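Local coordinates for putative rRNA methylase (Clostridium thermocellum ATCC 27405, PDB 3EEY), which binds S-adenosylmethionine and probably works as a methyltransferase, with ribosomal RNA as its presumed substrate, at residues Thr63-Lys66 against Leu67-Asn71. Numbering follows the deposited sequence.
Sequences TTKK and LTDLN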
ATOM      1  N   THR A  63      -0.437 -28.992   6.453  1.00 59.48           N
ATOM      2  CA  THR A  63       0.106 -27.994   7.369  1.00 53.92           C
ATOM      3  C   THR A  63       0.860 -28.658   8.527  1.00 57.24           C
ATOM      4  O   THR A  63       1.921 -28.172   8.926  1.00 57.43           O
ATOM      5  CB  THR A  63      -1.008 -27.030   7.872  1.00 51.01           C
ATOM      6  OG1 THR A  63      -1.636 -26.402   6.746  1.00 42.12           O
ATOM      7  CG2 THR A  63      -0.456 -25.949   8.778  1.00 40.55           C
ATOM      8  N   THR A  64       0.323 -29.773   9.032  1.00 57.77           N
ATOM      9  CA  THR A  64       0.967 -30.562  10.087  1.00 63.97           C
ATOM     10  C   THR A  64       2.303 -31.103   9.596  1.00 60.94           C
ATOM     11  O   THR A  64       3.297 -31.040  10.312  1.00 61.41           O
ATOM     12  CB  THR A  64       0.079 -31.747  10.572  1.00 62.67           C
ATOM     13  OG1 THR A  64      -1.265 -31.301  10.778  1.00 66.38           O
ATOM     14  CG2 THR A  64       0.613 -32.338  11.879  1.00 64.99           C
ATOM     15  N   LYS A  65       2.308 -31.610   8.365  1.00 59.52           N
ATOM     16  CA  LYS A  65       3.503 -32.171   7.746  1.00 71.84           C
ATOM     17  C   LYS A  65       4.583 -31.106   7.546  1.00 70.81           C
ATOM     18  O   LYS A  65       5.740 -31.321   7.892  1.00 69.34           O
ATOM     19  CB  LYS A  65       3.151 -32.837   6.416  1.00 71.45           C
ATOM     20  CG  LYS A  65       4.316 -33.546   5.738  1.00 79.32           C
ATOM     21  CD  LYS A  65       3.898 -34.118   4.397  1.00 86.35           C
ATOM     22  CE  LYS A  65       5.101 -34.475   3.543  1.00 95.61           C
ATOM     23  NZ  LYS A  65       5.928 -35.567   4.133  1.00 99.93           N
ATOM     24  N   LYS A  66       4.175 -29.963   7.000  1.00 70.67           N
ATOM     25  CA  LYS A  66       5.027 -28.783   6.824  1.00 66.80           C
ATOM     26  C   LYS A  66       5.730 -28.328   8.101  1.00 65.86           C
ATOM     27  O   LYS A  66       6.951 -28.194   8.122  1.00 62.43           O
ATOM     28  CB  LYS A  66       4.193 -27.627   6.280  1.00 68.82           C
ATOM     29  CG  LYS A  66       4.409 -27.324   4.817  1.00 75.52           C
ATOM     30  CD  LYS A  66       5.361 -26.150   4.667  1.00 82.95           C
ATOM     31  CE  LYS A  66       5.501 -25.637   3.236  1.00 87.46           C
ATOM     32  NZ  LYS A  66       4.529 -26.169   2.248  1.00 90.08           N
ATOM     33  N   LEU A  67       4.947 -28.104   9.154  1.00 60.46           N
ATOM     34  CA  LEU A  67       5.457 -27.582  10.410  1.00 58.41           C
ATOM     35  C   LEU A  67       6.357 -28.559  11.164  1.00 59.16           C
ATOM     36  O   LEU A  67       7.299 -28.130  11.821  1.00 60.24           O
ATOM     37  CB  LEU A  67       4.297 -27.137  11.296  1.00 59.48           C
ATOM     38  CG  LEU A  67       3.483 -25.927  10.835  1.00 59.64           C
ATOM     39  CD1 LEU A  67       2.146 -25.932  11.536  1.00 61.60           C
ATOM     40  CD2 LEU A  67       4.220 -24.624  11.086  1.00 50.15           C
ATOM     41  N   THR A  68       6.065 -29.855  11.056  1.00 62.76           N
ATOM     42  CA  THR A  68       6.863 -30.905  11.709  1.00 73.53           C
ATOM     43  C   THR A  68       8.221 -31.030  11.009  1.00 71.11           C
ATOM     44  O   THR A  68       9.259 -31.218  11.660  1.00 71.22           O
ATOM     45  CB  THR A  68       6.121 -32.281  11.724  1.00 72.70           C
ATOM     46  OG1 THR A  68       4.766 -32.099  12.157  1.00 77.44           O
ATOM     47  CG2 THR A  68       6.813 -33.281  12.655  1.00 79.89           C
ATOM     48  N   ASP A  69       8.185 -30.895   9.681  1.00 67.44           N
ATOM     49  CA  ASP A  69       9.372 -30.894   8.825  1.00 65.98           C
ATOM     50  C   ASP A  69      10.331 -29.751   9.136  1.00 70.84           C
ATOM     51  O   ASP A  69      11.537 -29.906   8.980  1.00 72.81           O
ATOM     52  CB  ASP A  69       8.982 -30.813   7.343  1.00 62.95           C
ATOM     53  CG  ASP A  69       8.524 -32.151   6.770  1.00 72.06           C
ATOM     54  OD1 ASP A  69       8.533 -33.167   7.501  1.00 71.52           O
ATOM     55  OD2 ASP A  69       8.144 -32.183   5.576  1.00 62.76           O
ATOM     56  N   LEU A  70       9.792 -28.614   9.577  1.00 69.39           N
ATOM     57  CA  LEU A  70      10.603 -27.425   9.834  1.00 65.10           C
ATOM     58  C   LEU A  70      10.887 -27.165  11.297  1.00 62.51           C
ATOM     59  O   LEU A  70      11.445 -26.119  11.621  1.00 66.29           O
ATOM     60  CB  LEU A  70       9.941 -26.187   9.240  1.00 66.23           C
ATOM     61  CG  LEU A  70       9.429 -26.239   7.804  1.00 69.53           C
ATOM     62  CD1 LEU A  70       8.643 -24.987   7.494  1.00 73.45           C
ATOM     63  CD2 LEU A  70      10.551 -26.435   6.800  1.00 75.73           C
ATOM     64  N   ASN A  71      10.501 -28.098  12.163  1.00 62.33           N
ATOM     65  CA  ASN A  71      10.721 -27.975  13.597  1.00 61.18           C
ATOM     66  C   ASN A  71       9.908 -26.811  14.193  1.00 67.12           C
ATOM     67  O   ASN A  71      10.407 -26.048  15.025  1.00 68.55           O
ATOM     68  CB  ASN A  71      12.227 -27.852  13.892  1.00 53.62           C
ATOM     69  CG  ASN A  71      12.593 -28.313  15.271  1.00 47.59           C
ATOM     70  OD1 ASN A  71      11.989 -29.237  15.815  1.00 57.02           O
ATOM     71  ND2 ASN A  71      13.594 -27.668  15.854  1.00 59.96           N
TER
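With chi1 at -47°, Thr68 swings OG1 back along the helix, on the side of its own backbone N, and brings it to the oxygen end of the Thr64 carbonyl, tilted 31° out of its plane. The hydroxyl gives its proton to Thr64 O at 2.6 Å from Thr68 OG1, while Thr68 N bonds to the same oxygen at 3.1 Å. The two donors reach Thr64 O from opposite faces of the carbonyl plane, so one oxygen is gripped twice by one residue. The hydroxyls of Thr64 and Thr63 likewise turn back along the helix, to Ile60 O and Ala59 O.

Leu67 takes the same kind of torsion, chi1 -68°, which places CG and CD1 against the outer end of the Thr63 carbonyl oxygen. Its methyl CD1 meets Thr63 CG2 at 3.8 Å, the two side chains running side by side toward the buried face, where Leu67 packs on Val76 and Thr63 on Leu78 of strand 76-79, and both touch Thr37 of helix 35-44. In the backbone, Leu67 N makes a nearly straight bond to Thr63 O at 3.0 Å.

Toward solvent, Asp69 N holds Lys65 O at 3.1 Å. Asp69 CG also lies 3.1 Å from Lys65 O, but its carboxylate oxygens, acceptors like that carbonyl, make no bond to it. Lys65 NZ stands 4.3 Å from Asp69 OD2, beyond salt-bridge distance, where the opposite charges may still attract weakly. Lys66 heads elsewhere, its amine weakly bonded to Asn35 OD1 of the S-adenosylmethionine site.

Helical geometry ends at Leu70, whose N bonds only weakly to Lys66 O, and Asn71 follows with positive phi as the C-prime residue of a Schellman motif. That turn ends the helix linking strands 49-53 and 76-79, a beta-alpha-beta crossover of the Rossmann-like methyltransferase fold.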